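Local atomic coordinates of glucoamylase (Thermoanaerobacterium thermosaccharolyticum, PDB entry 1LF6), a protein that hydrolyses terminal alpha-1,4-linked glucose units one after another from the non-reducing ends of starch-like chains, releasing beta-D-glucose. Residues K115-I120 with A141-I146. Sequence-based numbering, arbitrary orientation.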
loop_
_atom_site.group_PDB
_atom_site.type_symbol
_atom_site.label_atom_id
_atom_site.label_comp_id
_atom_site.label_asym_id
_atom_site.label_seq_id
_atom_site.Cartn_x
_atom_site.Cartn_y
_atom_site.Cartn_z
ATOM N N LYS A 115 7.675 -28.676 11.867
ATOM C CA LYS A 115 8.025 -29.984 12.406
ATOM C C LYS A 115 6.817 -30.650 13.060
ATOM O O LYS A 115 6.934 -31.700 13.693
ATOM C CB LYS A 115 9.179 -29.840 13.400
ATOM C CG LYS A 115 10.453 -29.333 12.740
ATOM C CD LYS A 115 11.548 -29.049 13.753
ATOM C CE LYS A 115 12.808 -28.536 13.071
ATOM N NZ LYS A 115 13.872 -28.188 14.052
ATOM N N GLY A 116 5.655 -30.024 12.892
ATOM C CA GLY A 116 4.413 -30.551 13.430
ATOM C C GLY A 116 4.355 -30.799 14.923
ATOM O O GLY A 116 3.753 -31.777 15.367
ATOM N N ARG A 117 4.963 -29.914 15.705
ATOM C CA ARG A 117 4.961 -30.067 17.152
ATOM C C ARG A 117 3.910 -29.177 17.803
ATOM O O ARG A 117 3.318 -29.544 18.818
ATOM C CB ARG A 117 6.349 -29.741 17.712
ATOM C CG ARG A 117 7.445 -30.647 17.162
ATOM C CD ARG A 117 8.837 -30.155 17.517
ATOM N NE ARG A 117 9.040 -28.765 17.110
ATOM C CZ ARG A 117 10.230 -28.196 16.946
ATOM N NH1 ARG A 117 11.340 -28.894 17.147
ATOM N NH2 ARG A 117 10.309 -26.922 16.589
ATOM N N TYR A 118 3.671 -28.011 17.212
ATOM C CA TYR A 118 2.690 -27.083 17.759
ATOM C C TYR A 118 1.860 -26.393 16.681
ATOM O O TYR A 118 2.100 -26.554 15.483
ATOM C CB TYR A 118 3.385 -26.012 18.605
ATOM C CG TYR A 118 4.293 -25.111 17.801
ATOM C CD1 TYR A 118 5.631 -25.444 17.586
ATOM C CD2 TYR A 118 3.802 -23.945 17.211
ATOM C CE1 TYR A 118 6.458 -24.637 16.801
ATOM C CE2 TYR A 118 4.618 -23.134 16.424
ATOM C CZ TYR A 118 5.943 -23.486 16.222
ATOM O OH TYR A 118 6.744 -22.697 15.430
ATOM N N ARG A 119 0.884 -25.614 17.133
ATOM C CA ARG A 119 0.004 -24.863 16.249
ATOM C C ARG A 119 -0.501 -23.653 17.016
ATOM O O ARG A 119 -0.952 -23.774 18.154
ATOM C CB ARG A 119 -1.186 -25.721 15.814
ATOM C CG ARG A 119 -2.158 -25.006 14.883
ATOM C CD ARG A 119 -3.493 -25.719 14.852
ATOM N NE ARG A 119 -3.377 -27.062 14.297
ATOM C CZ ARG A 119 -4.226 -28.051 14.557
ATOM N NH1 ARG A 119 -4.044 -29.241 14.005
ATOM N NH2 ARG A 119 -5.247 -27.851 15.381
ATOM N N ILE A 120 -0.410 -22.483 16.400
ATOM C CA ILE A 120 -0.879 -21.262 17.039
ATOM C C ILE A 120 -1.954 -20.629 16.164
ATOM O O ILE A 120 -1.753 -20.431 14.965
ATOM C CB ILE A 120 0.275 -20.249 17.240
ATOM C CG1 ILE A 120 1.363 -20.863 18.126
ATOM C CG2 ILE A 120 -0.258 -18.973 17.876
ATOM C CD1 ILE A 120 2.538 -19.935 18.402
ATOM N N ALA A 141 -0.599 -28.174 21.457
ATOM C CA ALA A 141 0.519 -29.104 21.380
ATOM C C ALA A 141 0.103 -30.229 20.439
ATOM O O ALA A 141 -0.751 -31.046 20.787
ATOM C CB ALA A 141 0.836 -29.661 22.760
ATOM N N LEU A 142 0.690 -30.262 19.245
ATOM C CA LEU A 142 0.361 -31.296 18.268
ATOM C C LEU A 142 0.948 -32.636 18.685
ATOM O O LEU A 142 0.277 -33.665 18.615
ATOM C CB LEU A 142 0.863 -30.906 16.873
ATOM C CG LEU A 142 0.176 -29.696 16.228
ATOM C CD1 LEU A 142 0.688 -29.516 14.808
ATOM C CD2 LEU A 142 -1.335 -29.898 16.221
ATOM N N GLU A 143 2.206 -32.630 19.111
ATOM C CA GLU A 143 2.836 -33.859 19.563
ATOM C C GLU A 143 3.247 -33.659 21.017
ATOM O O GLU A 143 3.702 -32.580 21.397
ATOM C CB GLU A 143 4.057 -34.201 18.700
ATOM C CG GLU A 143 5.349 -33.507 19.101
ATOM C CD GLU A 143 6.538 -33.984 18.287
ATOM O OE1 GLU A 143 7.688 -33.661 18.659
ATOM O OE2 GLU A 143 6.321 -34.677 17.271
ATOM N N GLY A 144 3.067 -34.694 21.831
ATOM C CA GLY A 144 3.423 -34.590 23.234
ATOM C C GLY A 144 2.376 -33.823 24.015
ATOM O O GLY A 144 1.222 -33.745 23.604
ATOM N N SER A 145 2.781 -33.245 25.140
ATOM C CA SER A 145 1.865 -32.495 25.987
ATOM C C SER A 145 2.167 -31.003 25.977
ATOM O O SER A 145 3.288 -30.587 25.681
ATOM C CB SER A 145 1.939 -33.029 27.418
ATOM O OG SER A 145 1.152 -32.259 28.308
ATOM N N ILE A 146 1.159 -30.199 26.304
ATOM C CA ILE A 146 1.320 -28.754 26.332
ATOM C C ILE A 146 2.321 -28.349 27.409
ATOM O O ILE A 146 3.079 -27.394 27.229
ATOM C CB ILE A 146 -0.036 -28.042 26.589
ATOM C CG1 ILE A 146 0.146 -26.523 26.511
ATOM C CG2 ILE A 146 -0.597 -28.447 27.946
ATOM C CD1 ILE A 146 -1.144 -25.736 26.675
#
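L142 lies over the backbone of 116-118, its CB 3.4 Å from G116 O, while its own amide is bonded to R117: L142 N donates to R117 O at 2.8 Å, with a bent N-H...O angle of 135°. E143 N reaches R117 O too, at a longer 3.3 Å but straighter, 162°. Both donors approach from the same face of the carbonyl plane, so one oxygen takes up two successive amides where the backbone leaves strand 132-141. G116, at positive phi, suits the turn leading into strand 118-126.

The leucine side chain suits this exposed spot by giving each branch a different surface. L142 CD1 rests 3.4 Å from Y118 O, and L142 CD2 sits over one face of the R119 guanidinium, toward its rim, 3.6 Å from R119 NH1. The two side chains cross at about a right angle. R119 CG is anti to its backbone N (chi1 -180°), and further out NH2 forms a salt bridge with E140 while the face meets L142 CD2.

E143 and R117 run side by side, yet the carboxylate oxygen E143 OE1 meets an aliphatic carbon, R117 CG at 3.4 Å, and not the guanidinium. The charged end of R117 is instead engaged by D113, in a salt bridge through NE, and by F85, in a cation-pi contact.

Y118 and A141 form an antiparallel non-hydrogen-bonded pair. Their side chains share a sheet face, Y118 packing on F139 and on V79 of strand 70-80. The contact thus joins the start of strand 118-126 to the loop leaving strand 132-141 in the N-terminal beta-sandwich, with L142 and R119 also touching strand 107-113.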